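Local atomic coordinates of glutathione S-transferase (Bombyx mori, PDB entry 3AY8), a protein that probably catalyses the transfer of glutathione to electrophilic substrates, working as a homodimeric cytosolic enzyme. Residues Thr57-Asn61 with Tyr74-Tyr79; Lys147-Val151 with Arg185-Cys190; Ile170-Gly174 with Phe206-Lys211. All blocks are in the same frame, centred on the assembly; numbering follows the deposited sequence.

Contact 1: Thr57-Asn61 with Tyr74-Tyr79; sequences TLDDN and YLADKY
Build T57-D60 as an extended β-strand, with N61 turning off in left-handed helical angles (57/47), and lay the last turns of helix 68-79 over it. The segment axes pass 12.1 Å apart at 22°, nearly parallel; D60 and L75 are the nearest pair, their CA atoms 9.5 Å apart. D60, with chi1 t, points toward the helix, and its OD2 accepts three bonds: a very short 2.5 Å one from Y74 OH, 2.9 Å from Y79 OH, and a weak 3.3 Å salt-bridge bond from K78 NZ. D60 OD2 is thus satisfied by two phenols and, weakly, an ammonium. Y74 OH also bonds Q91 of the second subunit, tying this cluster to the dimer interface. Beside it, L58 CD2 touches Y74 CD2 (3.7 Å) and L75 CD2 (3.8 Å). This is the ββα end of the thioredoxin-like GST domain: strand 57-60 lies between 5-8 and 63-66, while L75 also packs on A22 and I25 of helix 13-25.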
ATOM      1  N   THR A  57      -1.866  -4.049 -15.527  1.00 32.19           N
ATOM      2  CA  THR A  57      -1.654  -2.768 -16.194  1.00 31.36           C
ATOM      3  C   THR A  57      -2.926  -2.451 -16.979  1.00 31.54           C
ATOM      4  O   THR A  57      -3.443  -3.300 -17.712  1.00 30.71           O
ATOM      5  CB  THR A  57      -0.442  -2.819 -17.144  1.00 31.69           C
ATOM      6  OG1 THR A  57       0.763  -2.954 -16.386  1.00 31.33           O
ATOM      7  CG2 THR A  57      -0.346  -1.561 -18.031  1.00 30.28           C
ATOM      8  N   LEU A  58      -3.436  -1.240 -16.786  1.00 31.08           N
ATOM      9  CA  LEU A  58      -4.571  -0.754 -17.527  1.00 31.83           C
ATOM     10  C   LEU A  58      -4.080   0.134 -18.683  1.00 32.87           C
ATOM     11  O   LEU A  58      -3.226   0.999 -18.485  1.00 32.68           O
ATOM     12  CB  LEU A  58      -5.488   0.044 -16.603  1.00 31.16           C
ATOM     13  CG  LEU A  58      -6.832   0.535 -17.148  1.00 31.15           C
ATOM     14  CD1 LEU A  58      -7.861  -0.599 -17.236  1.00 30.70           C
ATOM     15  CD2 LEU A  58      -7.360   1.676 -16.301  1.00 29.37           C
ATOM     16  N   ASP A  59      -4.608  -0.104 -19.879  1.00 33.87           N
ATOM     17  CA  ASP A  59      -4.438   0.825 -21.005  1.00 35.09           C
ATOM     18  C   ASP A  59      -5.802   1.421 -21.351  1.00 35.65           C
ATOM     19  O   ASP A  59      -6.635   0.776 -21.995  1.00 35.49           O
ATOM     20  CB  ASP A  59      -3.825   0.117 -22.218  1.00 35.32           C
ATOM     21  CG  ASP A  59      -3.492   1.078 -23.372  1.00 36.55           C
ATOM     22  OD1 ASP A  59      -4.044   2.200 -23.445  1.00 35.85           O
ATOM     23  OD2 ASP A  59      -2.667   0.698 -24.216  1.00 38.02           O
ATOM     24  N   ASP A  60      -6.035   2.640 -20.875  1.00 36.36           N
ATOM     25  CA  ASP A  60      -7.251   3.372 -21.177  1.00 37.50           C
ATOM     26  C   ASP A  60      -6.945   4.410 -22.255  1.00 38.53           C
ATOM     27  O   ASP A  60      -6.581   5.554 -21.941  1.00 38.12           O
ATOM     28  CB  ASP A  60      -7.787   4.068 -19.926  1.00 37.41           C
ATOM     29  CG  ASP A  60      -9.049   4.874 -20.197  1.00 38.15           C
ATOM     30  OD1 ASP A  60      -9.541   4.878 -21.345  1.00 38.50           O
ATOM     31  OD2 ASP A  60      -9.554   5.514 -19.260  1.00 37.98           O
ATOM     32  N   ASN A  61      -7.069   3.993 -23.518  1.00 39.27           N
ATOM     33  CA  ASN A  61      -6.908   4.894 -24.668  1.00 40.19           C
ATOM     34  C   ASN A  61      -5.523   5.556 -24.633  1.00 39.88           C
ATOM     35  O   ASN A  61      -5.392   6.774 -24.774  1.00 40.28           O
ATOM     36  CB  ASN A  61      -8.039   5.940 -24.709  1.00 40.78           C
ATOM     37  CG  ASN A  61      -9.455   5.312 -24.799  1.00 44.47           C
ATOM     38  OD1 ASN A  61     -10.232   5.652 -25.692  1.00 48.55           O
ATOM     39  ND2 ASN A  61      -9.792   4.413 -23.866  1.00 48.63           N
ATOM     40  N   TYR A  74      -9.373   4.664 -10.166  1.00 27.12           N
ATOM     41  CA  TYR A  74      -9.471   5.365 -11.444  1.00 28.19           C
ATOM     42  C   TYR A  74     -10.710   4.905 -12.230  1.00 28.58           C
ATOM     43  O   TYR A  74     -11.494   5.734 -12.711  1.00 28.05           O
ATOM     44  CB  TYR A  74      -8.208   5.136 -12.268  1.00 28.44           C
ATOM     45  CG  TYR A  74      -8.329   5.658 -13.680  1.00 30.80           C
ATOM     46  CD1 TYR A  74      -8.260   7.030 -13.941  1.00 31.70           C
ATOM     47  CD2 TYR A  74      -8.538   4.791 -14.747  1.00 30.82           C
ATOM     48  CE1 TYR A  74      -8.393   7.515 -15.228  1.00 33.18           C
ATOM     49  CE2 TYR A  74      -8.672   5.268 -16.044  1.00 32.33           C
ATOM     50  CZ  TYR A  74      -8.598   6.632 -16.277  1.00 33.23           C
ATOM     51  OH  TYR A  74      -8.711   7.129 -17.555  1.00 34.19           O
ATOM     52  N   LEU A  75     -10.874   3.584 -12.345  1.00 28.19           N
ATOM     53  CA  LEU A  75     -12.065   3.002 -12.970  1.00 28.69           C
ATOM     54  C   LEU A  75     -13.371   3.418 -12.289  1.00 29.17           C
ATOM     55  O   LEU A  75     -14.354   3.744 -12.969  1.00 28.89           O
ATOM     56  CB  LEU A  75     -11.961   1.470 -13.012  1.00 28.18           C
ATOM     57  CG  LEU A  75     -10.869   0.862 -13.887  1.00 27.60           C
ATOM     58  CD1 LEU A  75     -10.930  -0.665 -13.815  1.00 27.52           C
ATOM     59  CD2 LEU A  75     -11.034   1.314 -15.335  1.00 28.25           C
ATOM     60  N   ALA A  76     -13.388   3.401 -10.955  1.00 29.24           N
ATOM     61  CA  ALA A  76     -14.597   3.762 -10.222  1.00 30.23           C
ATOM     62  C   ALA A  76     -15.019   5.224 -10.482  1.00 31.20           C
ATOM     63  O   ALA A  76     -16.194   5.487 -10.758  1.00 31.06           O
ATOM     64  CB  ALA A  76     -14.441   3.493  -8.749  1.00 30.30           C
ATOM     65  N   ASP A  77     -14.060   6.155 -10.413  1.00 31.41           N
ATOM     66  CA  ASP A  77     -14.342   7.574 -10.670  1.00 32.69           C
ATOM     67  C   ASP A  77     -14.610   7.871 -12.160  1.00 33.57           C
ATOM     68  O   ASP A  77     -15.483   8.666 -12.479  1.00 33.25           O
ATOM     69  CB  ASP A  77     -13.213   8.478 -10.133  1.00 32.02           C
ATOM     70  CG  ASP A  77     -13.356   8.796  -8.641  1.00 32.61           C
ATOM     71  OD1 ASP A  77     -14.426   8.527  -8.056  1.00 34.66           O
ATOM     72  OD2 ASP A  77     -12.394   9.329  -8.039  1.00 31.48           O
ATOM     73  N   LYS A  78     -13.867   7.229 -13.061  1.00 34.57           N
ATOM     74  CA  LYS A  78     -14.017   7.514 -14.487  1.00 36.44           C
ATOM     75  C   LYS A  78     -15.289   6.890 -15.101  1.00 37.50           C
ATOM     76  O   LYS A  78     -15.978   7.546 -15.886  1.00 37.71           O
ATOM     77  CB  LYS A  78     -12.751   7.113 -15.264  1.00 36.21           C
ATOM     78  CG  LYS A  78     -12.774   7.456 -16.754  1.00 37.91           C
ATOM     79  CD  LYS A  78     -12.132   8.791 -17.057  1.00 40.59           C
ATOM     80  CE  LYS A  78     -12.257   9.141 -18.536  1.00 43.01           C
ATOM     81  NZ  LYS A  78     -11.368   8.294 -19.414  1.00 44.46           N
ATOM     82  N   TYR A  79     -15.607   5.653 -14.721  1.00 38.04           N
ATOM     83  CA  TYR A  79     -16.682   4.892 -15.374  1.00 39.17           C
ATOM     84  C   TYR A  79     -17.840   4.470 -14.470  1.00 40.02           C
ATOM     85  O   TYR A  79     -18.849   3.961 -14.961  1.00 40.33           O
ATOM     86  CB  TYR A  79     -16.102   3.680 -16.128  1.00 39.00           C
ATOM     87  CG  TYR A  79     -15.087   4.079 -17.178  1.00 39.60           C
ATOM     88  CD1 TYR A  79     -15.489   4.721 -18.354  1.00 41.75           C
ATOM     89  CD2 TYR A  79     -13.729   3.850 -16.984  1.00 39.85           C
ATOM     90  CE1 TYR A  79     -14.554   5.125 -19.314  1.00 42.43           C
ATOM     91  CE2 TYR A  79     -12.788   4.237 -17.932  1.00 41.98           C
ATOM     92  CZ  TYR A  79     -13.211   4.875 -19.097  1.00 43.08           C
ATOM     93  OH  TYR A  79     -12.288   5.266 -20.035  1.00 44.13           O
TER

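Contact 2: Lys147-Val151 with Arg185-Cys190; sequences KTKWV and RWIKDC
This contact belongs to the all-helical C-terminal domain of the GST fold, where the irregular K147-V151 link, on its way to helix 158-173, lies across the last turns of helix 181-190. The link is kinked: T148 is extended (-126/159), K149 helical (-61/-44), W150 extended again (-108/175), and T148 OG1 closes the bend on W150 O at 2.6 Å. The closest CA atoms, W150 and W186, are 6.6 Å apart. The main bump is the W150 indole (chi1 m, chi2 90°). Its CB points away from the helix, yet the six-membered ring settles into a hollow formed by W186, D189 and C190: W150 CE3 is 3.8 Å from W186 NE1, W150 CH2 lies 3.5 Å from D189 CB and 3.3 Å from D189 O, and W150 CZ3 reaches C190 SG at 4.2 Å. P156 and L193 add further walls. The W150 and W186 indoles meet obliquely, planes at 79°. V151 CG1 fills the next dent, 3.7 Å from W186 NE1, whose hydrogen-bond partner is D160 on helix 158-173. K149 runs its chain alongside D189, CE 3.3 Å from D189 OD2. R185 reaches back, NH2 bonding K149 O (2.9 Å) as well as L145 O. One water plugs the remaining gap, donating to K149 O (2.7 Å) and D189 OD2 (2.7 Å) and accepting from R185 NE (2.8 Å).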
ATOM      1  N   LYS A 147     -17.882  -4.090  12.822  0.60 37.11           N
ATOM      2  CA  LYS A 147     -18.629  -2.836  12.805  0.60 37.40           C
ATOM      3  C   LYS A 147     -19.631  -2.784  11.653  0.60 37.17           C
ATOM      4  O   LYS A 147     -20.794  -2.426  11.855  0.60 37.49           O
ATOM      5  CB  LYS A 147     -17.657  -1.654  12.711  0.60 37.82           C
ATOM      6  CG  LYS A 147     -16.536  -1.691  13.743  0.60 38.74           C
ATOM      7  CD  LYS A 147     -15.569  -0.516  13.575  0.60 40.59           C
ATOM      8  CE  LYS A 147     -14.583  -0.437  14.733  0.60 41.69           C
ATOM      9  NZ  LYS A 147     -13.625  -1.583  14.753  0.60 43.17           N
ATOM     10  N   THR A 148     -19.177  -3.150  10.453  1.00 36.50           N
ATOM     11  CA  THR A 148     -20.007  -3.080   9.242  1.00 35.36           C
ATOM     12  C   THR A 148     -20.057  -4.430   8.514  1.00 34.60           C
ATOM     13  O   THR A 148     -19.166  -5.280   8.696  1.00 34.36           O
ATOM     14  CB  THR A 148     -19.483  -1.999   8.254  1.00 35.07           C
ATOM     15  OG1 THR A 148     -18.094  -2.214   7.994  1.00 35.73           O
ATOM     16  CG2 THR A 148     -19.653  -0.579   8.815  1.00 35.32           C
ATOM     17  N   LYS A 149     -21.088  -4.615   7.689  1.00 32.87           N
ATOM     18  CA  LYS A 149     -21.259  -5.843   6.907  1.00 32.15           C
ATOM     19  C   LYS A 149     -20.096  -6.106   5.935  1.00 30.61           C
ATOM     20  O   LYS A 149     -19.629  -7.238   5.814  1.00 29.55           O
ATOM     21  CB  LYS A 149     -22.584  -5.816   6.137  1.00 32.30           C
ATOM     22  CG  LYS A 149     -22.923  -7.152   5.479  1.00 34.56           C
ATOM     23  CD  LYS A 149     -24.207  -7.076   4.670  1.00 36.64           C
ATOM     24  CE  LYS A 149     -24.566  -8.444   4.094  1.00 38.83           C
ATOM     25  NZ  LYS A 149     -25.648  -8.344   3.061  1.00 40.14           N
ATOM     26  N   TRP A 150     -19.664  -5.051   5.250  1.00 29.73           N
ATOM     27  CA  TRP A 150     -18.541  -5.094   4.307  1.00 29.76           C
ATOM     28  C   TRP A 150     -17.340  -4.357   4.926  1.00 29.50           C
ATOM     29  O   TRP A 150     -17.471  -3.801   6.014  1.00 29.03           O
ATOM     30  CB  TRP A 150     -18.962  -4.489   2.958  1.00 29.43           C
ATOM     31  CG  TRP A 150     -20.138  -5.211   2.325  1.00 29.15           C
ATOM     32  CD1 TRP A 150     -21.466  -4.924   2.496  1.00 28.92           C
ATOM     33  CD2 TRP A 150     -20.085  -6.346   1.443  1.00 28.92           C
ATOM     34  NE1 TRP A 150     -22.243  -5.803   1.764  1.00 28.52           N
ATOM     35  CE2 TRP A 150     -21.422  -6.690   1.119  1.00 29.66           C
ATOM     36  CE3 TRP A 150     -19.038  -7.117   0.909  1.00 29.04           C
ATOM     37  CZ2 TRP A 150     -21.740  -7.757   0.261  1.00 29.61           C
ATOM     38  CZ3 TRP A 150     -19.351  -8.180   0.063  1.00 29.10           C
ATOM     39  CH2 TRP A 150     -20.695  -8.488  -0.251  1.00 29.89           C
ATOM     40  N   VAL A 151     -16.176  -4.368   4.267  1.00 29.60           N
ATOM     41  CA  VAL A 151     -14.938  -3.886   4.923  1.00 29.90           C
ATOM     42  C   VAL A 151     -14.938  -2.395   5.272  1.00 30.16           C
ATOM     43  O   VAL A 151     -14.309  -1.988   6.249  1.00 30.06           O
ATOM     44  CB  VAL A 151     -13.611  -4.209   4.140  1.00 30.03           C
ATOM     45  CG1 VAL A 151     -13.368  -5.703   4.000  1.00 29.76           C
ATOM     46  CG2 VAL A 151     -13.566  -3.503   2.800  1.00 28.66           C
ATOM     47  N   ARG A 185     -17.999 -14.795   7.613  1.00 30.51           N
ATOM     48  CA  ARG A 185     -19.270 -14.246   7.137  1.00 30.17           C
ATOM     49  C   ARG A 185     -19.072 -13.454   5.833  1.00 29.91           C
ATOM     50  O   ARG A 185     -19.799 -13.630   4.847  1.00 29.15           O
ATOM     51  CB  ARG A 185     -19.868 -13.323   8.202  1.00 30.43           C
ATOM     52  CG  ARG A 185     -21.172 -12.616   7.770  1.00 31.11           C
ATOM     53  CD  ARG A 185     -21.466 -11.377   8.617  1.00 32.44           C
ATOM     54  NE  ARG A 185     -20.686 -10.210   8.188  1.00 34.06           N
ATOM     55  CZ  ARG A 185     -19.904  -9.470   8.974  1.00 33.63           C
ATOM     56  NH1 ARG A 185     -19.769  -9.759  10.269  1.00 33.18           N
ATOM     57  NH2 ARG A 185     -19.252  -8.425   8.465  1.00 30.72           N
ATOM     58  N   TRP A 186     -18.085 -12.568   5.849  1.00 29.24           N
ATOM     59  CA  TRP A 186     -17.849 -11.658   4.737  1.00 28.78           C
ATOM     60  C   TRP A 186     -17.427 -12.403   3.468  1.00 28.71           C
ATOM     61  O   TRP A 186     -17.843 -12.033   2.371  1.00 28.75           O
ATOM     62  CB  TRP A 186     -16.823 -10.602   5.169  1.00 28.53           C
ATOM     63  CG  TRP A 186     -16.168  -9.813   4.082  1.00 27.68           C
ATOM     64  CD1 TRP A 186     -16.645  -8.687   3.489  1.00 27.28           C
ATOM     65  CD2 TRP A 186     -14.882 -10.068   3.492  1.00 27.23           C
ATOM     66  NE1 TRP A 186     -15.741  -8.222   2.557  1.00 26.87           N
ATOM     67  CE2 TRP A 186     -14.650  -9.050   2.541  1.00 26.99           C
ATOM     68  CE3 TRP A 186     -13.904 -11.057   3.680  1.00 27.93           C
ATOM     69  CZ2 TRP A 186     -13.485  -8.994   1.767  1.00 26.89           C
ATOM     70  CZ3 TRP A 186     -12.744 -11.004   2.920  1.00 27.52           C
ATOM     71  CH2 TRP A 186     -12.546  -9.979   1.965  1.00 27.90           C
ATOM     72  N   ILE A 187     -16.628 -13.455   3.624  0.50 28.94           N
ATOM     73  CA  ILE A 187     -16.106 -14.195   2.472  0.50 29.57           C
ATOM     74  C   ILE A 187     -17.204 -14.950   1.701  0.50 30.19           C
ATOM     75  O   ILE A 187     -17.098 -15.134   0.488  0.50 30.07           O
ATOM     76  CB  ILE A 187     -14.919 -15.121   2.855  0.50 29.51           C
ATOM     77  CG1 ILE A 187     -14.123 -15.523   1.610  0.50 29.31           C
ATOM     78  CG2 ILE A 187     -15.385 -16.338   3.634  0.50 29.86           C
ATOM     79  CD1 ILE A 187     -13.143 -14.459   1.152  0.50 29.45           C
ATOM     80  N   LYS A 188     -18.260 -15.359   2.405  1.00 30.79           N
ATOM     81  CA  LYS A 188     -19.473 -15.897   1.765  1.00 31.72           C
ATOM     82  C   LYS A 188     -20.242 -14.792   1.048  1.00 31.17           C
ATOM     83  O   LYS A 188     -20.753 -15.007  -0.040  1.00 31.43           O
ATOM     84  CB  LYS A 188     -20.395 -16.547   2.791  1.00 32.46           C
ATOM     85  CG  LYS A 188     -19.794 -17.701   3.547  1.00 34.76           C
ATOM     86  CD  LYS A 188     -20.747 -18.104   4.662  1.00 40.58           C
ATOM     87  CE  LYS A 188     -20.182 -19.256   5.487  1.00 43.27           C
ATOM     88  NZ  LYS A 188     -20.839 -19.279   6.821  1.00 45.87           N
ATOM     89  N   ASP A 189     -20.328 -13.609   1.654  1.00 31.04           N
ATOM     90  CA  ASP A 189     -20.944 -12.467   0.967  1.00 30.91           C
ATOM     91  C   ASP A 189     -20.170 -12.054  -0.290  1.00 30.53           C
ATOM     92  O   ASP A 189     -20.774 -11.612  -1.270  1.00 30.25           O
ATOM     93  CB  ASP A 189     -21.101 -11.276   1.904  1.00 31.53           C
ATOM     94  CG  ASP A 189     -22.293 -11.422   2.837  1.00 33.23           C
ATOM     95  OD1 ASP A 189     -23.248 -12.151   2.488  1.00 34.26           O
ATOM     96  OD2 ASP A 189     -22.258 -10.823   3.928  1.00 33.24           O
ATOM     97  N   CYS A 190     -18.839 -12.195  -0.256  1.00 30.31           N
ATOM     98  CA  CYS A 190     -18.005 -11.892  -1.426  1.00 30.43           C
ATOM     99  C   CYS A 190     -18.344 -12.757  -2.656  1.00 31.25           C
ATOM    100  O   CYS A 190     -18.142 -12.322  -3.780  1.00 30.58           O
ATOM    101  CB  CYS A 190     -16.518 -11.982  -1.092  1.00 30.00           C
ATOM    102  SG  CYS A 190     -15.917 -10.621  -0.042  1.00 29.56           S
TER
HETATM  103  O   HOH W   1     -20.317  -9.819   5.491  1.00 30.67           O

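Contact 3: Ile170-Gly174 with Phe206-Lys211; sequences ILAVG and FGDAVK
V173 packs both its methyls over segment 206-211 of helix 196-213: with chi1 t, CG2 sits 3.7 Å from F206 CE2 and CG1 3.8 Å from V210 CG1. Between those two side chains the helix offers G207, and this lets the backbones come very close, with the V173 and G207 CA atoms 4.1 Å apart. G207 CA lies 3.6 Å from A172 O and 3.8 Å from V173 N; a CB there would fall about 2.5 Å from A172 O, so the absent side chain is what makes room. I170-V173 is the last turn of helix 158-173. G174 leaves it at 110/102, angles suited to glycine, after its N has bonded I170 O at 3.0 Å. At this C-terminal end of the helix, A172 O takes a bond from K211 NZ (2.9 Å) and another from a water (2.7 Å) that also donates to D208 OD1 at 3.3 Å. The K211 chain is nearly extended beyond chi1 (m) and brings CE within 3.2 Å of V173 O. The result is a close glycine-mediated helix-helix contact in the GST C-terminal domain. Helix 90-120 backs it, with F206 on C115 and V210 on I118 and L119, while V11 from a loop of the N-terminal part touches F206.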
ATOM      1  N   ILE A 170      -4.935 -16.471  -0.088  1.00 24.31           N
ATOM      2  CA  ILE A 170      -4.408 -17.249   1.027  1.00 23.83           C
ATOM      3  C   ILE A 170      -5.378 -18.382   1.410  1.00 24.28           C
ATOM      4  O   ILE A 170      -4.940 -19.480   1.760  1.00 23.95           O
ATOM      5  CB  ILE A 170      -4.010 -16.359   2.248  1.00 23.54           C
ATOM      6  CG1 ILE A 170      -3.047 -17.105   3.195  1.00 23.14           C
ATOM      7  CG2 ILE A 170      -5.257 -15.820   2.989  1.00 22.44           C
ATOM      8  CD1 ILE A 170      -1.661 -17.480   2.583  1.00 22.80           C
ATOM      9  N   LEU A 171      -6.686 -18.121   1.324  1.00 24.44           N
ATOM     10  CA  LEU A 171      -7.676 -19.152   1.610  1.00 25.59           C
ATOM     11  C   LEU A 171      -7.542 -20.346   0.649  1.00 26.15           C
ATOM     12  O   LEU A 171      -7.774 -21.481   1.056  1.00 27.07           O
ATOM     13  CB  LEU A 171      -9.114 -18.594   1.605  1.00 25.28           C
ATOM     14  CG  LEU A 171      -9.500 -17.669   2.767  1.00 25.44           C
ATOM     15  CD1 LEU A 171     -10.905 -17.076   2.580  1.00 24.14           C
ATOM     16  CD2 LEU A 171      -9.385 -18.377   4.124  1.00 24.82           C
ATOM     17  N   ALA A 172      -7.153 -20.093  -0.602  1.00 26.43           N
ATOM     18  CA  ALA A 172      -6.954 -21.179  -1.574  1.00 27.08           C
ATOM     19  C   ALA A 172      -5.673 -21.974  -1.305  1.00 27.63           C
ATOM     20  O   ALA A 172      -5.582 -23.151  -1.665  1.00 27.44           O
ATOM     21  CB  ALA A 172      -6.976 -20.655  -3.003  1.00 26.46           C
ATOM     22  N   VAL A 173      -4.685 -21.320  -0.690  1.00 28.25           N
ATOM     23  CA  VAL A 173      -3.499 -22.009  -0.180  1.00 29.18           C
ATOM     24  C   VAL A 173      -3.917 -22.921   0.983  1.00 30.40           C
ATOM     25  O   VAL A 173      -3.389 -24.016   1.144  1.00 30.99           O
ATOM     26  CB  VAL A 173      -2.387 -21.016   0.280  1.00 29.00           C
ATOM     27  CG1 VAL A 173      -1.204 -21.762   0.897  1.00 29.79           C
ATOM     28  CG2 VAL A 173      -1.887 -20.175  -0.898  1.00 27.56           C
ATOM     29  N   GLY A 174      -4.899 -22.476   1.761  1.00 30.88           N
ATOM     30  CA  GLY A 174      -5.318 -23.192   2.957  1.00 32.07           C
ATOM     31  C   GLY A 174      -4.889 -22.385   4.168  1.00 32.23           C
ATOM     32  O   GLY A 174      -3.709 -22.371   4.545  1.00 33.45           O
ATOM     33  N   PHE A 206      -3.517 -20.101  -8.097  1.00 30.13           N
ATOM     34  CA  PHE A 206      -2.486 -19.581  -7.175  1.00 29.96           C
ATOM     35  C   PHE A 206      -2.291 -20.575  -6.028  1.00 30.03           C
ATOM     36  O   PHE A 206      -1.163 -20.999  -5.750  1.00 30.19           O
ATOM     37  CB  PHE A 206      -2.879 -18.192  -6.629  1.00 29.41           C
ATOM     38  CG  PHE A 206      -1.955 -17.661  -5.547  1.00 30.09           C
ATOM     39  CD1 PHE A 206      -0.775 -16.985  -5.886  1.00 30.81           C
ATOM     40  CD2 PHE A 206      -2.277 -17.814  -4.192  1.00 28.30           C
ATOM     41  CE1 PHE A 206       0.080 -16.470  -4.882  1.00 31.74           C
ATOM     42  CE2 PHE A 206      -1.436 -17.316  -3.185  1.00 28.29           C
ATOM     43  CZ  PHE A 206      -0.254 -16.649  -3.525  1.00 29.93           C
ATOM     44  N   GLY A 207      -3.396 -20.946  -5.386  1.00 30.52           N
ATOM     45  CA  GLY A 207      -3.377 -21.878  -4.258  1.00 31.72           C
ATOM     46  C   GLY A 207      -2.712 -23.201  -4.596  1.00 32.48           C
ATOM     47  O   GLY A 207      -1.859 -23.674  -3.848  1.00 32.43           O
ATOM     48  N   ASP A 208      -3.092 -23.791  -5.730  1.00 33.06           N
ATOM     49  CA  ASP A 208      -2.506 -25.066  -6.170  1.00 34.17           C
ATOM     50  C   ASP A 208      -0.989 -24.975  -6.361  1.00 33.84           C
ATOM     51  O   ASP A 208      -0.253 -25.863  -5.932  1.00 34.19           O
ATOM     52  CB  ASP A 208      -3.174 -25.568  -7.454  1.00 34.61           C
ATOM     53  CG  ASP A 208      -4.627 -26.012  -7.241  1.00 36.36           C
ATOM     54  OD1 ASP A 208      -5.103 -26.055  -6.089  1.00 39.43           O
ATOM     55  OD2 ASP A 208      -5.307 -26.311  -8.243  1.00 39.32           O
ATOM     56  N   ALA A 209      -0.522 -23.899  -6.985  1.00 33.78           N
ATOM     57  CA  ALA A 209       0.911 -23.721  -7.216  1.00 33.86           C
ATOM     58  C   ALA A 209       1.705 -23.586  -5.909  1.00 34.20           C
ATOM     59  O   ALA A 209       2.831 -24.090  -5.804  1.00 34.11           O
ATOM     60  CB  ALA A 209       1.169 -22.540  -8.149  1.00 34.01           C
ATOM     61  N   VAL A 210       1.120 -22.924  -4.909  1.00 34.22           N
ATOM     62  CA  VAL A 210       1.757 -22.847  -3.588  1.00 34.52           C
ATOM     63  C   VAL A 210       1.800 -24.223  -2.877  1.00 35.63           C
ATOM     64  O   VAL A 210       2.862 -24.650  -2.425  1.00 34.81           O
ATOM     65  CB  VAL A 210       1.114 -21.754  -2.673  1.00 33.96           C
ATOM     66  CG1 VAL A 210       1.846 -21.662  -1.338  1.00 32.16           C
ATOM     67  CG2 VAL A 210       1.117 -20.377  -3.379  1.00 33.18           C
ATOM     68  N   LYS A 211       0.642 -24.879  -2.794  0.60 36.14           N
ATOM     69  CA  LYS A 211       0.521 -26.176  -2.129  0.60 37.31           C
ATOM     70  C   LYS A 211       1.519 -27.159  -2.709  0.60 38.14           C
ATOM     71  O   LYS A 211       2.190 -27.882  -1.972  0.60 38.06           O
ATOM     72  CB  LYS A 211      -0.890 -26.743  -2.292  0.60 37.08           C
ATOM     73  CG  LYS A 211      -1.948 -26.082  -1.440  0.60 37.17           C
ATOM     74  CD  LYS A 211      -3.320 -26.413  -2.002  0.60 38.31           C
ATOM     75  CE  LYS A 211      -4.388 -26.210  -0.971  0.60 39.61           C
ATOM     76  NZ  LYS A 211      -5.714 -26.008  -1.599  0.60 40.84           N
TER
HETATM   77  O   HOH W   2      -6.640 -24.124  -3.931  1.00 46.05           O

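Overall arrangement
Contact 1 sits in the thioredoxin-like N-terminal domain, which in GSTs supplies most of the glutathione site; contacts 2 and 3 both lie within the helical C-terminal domain. Contact 1 is centred 26 Å from contact 2 and 30 Å from contact 3, with nearest atoms about 14 and 16 Å away, and contacts 1 and 3 lie on opposite sides of the chain's centre. Contacts 2 and 3 are centred 21 Å apart but touch, I187 CG1 meeting L171 CD1 at 3.7 Å. Their segments alternate along the chain, and they involve the consecutive helices 158-173, 181-190 and 196-213. The second subunit meets contact 1 at Y74, D77 and K78, and contact 2 at K147, but not contact 3.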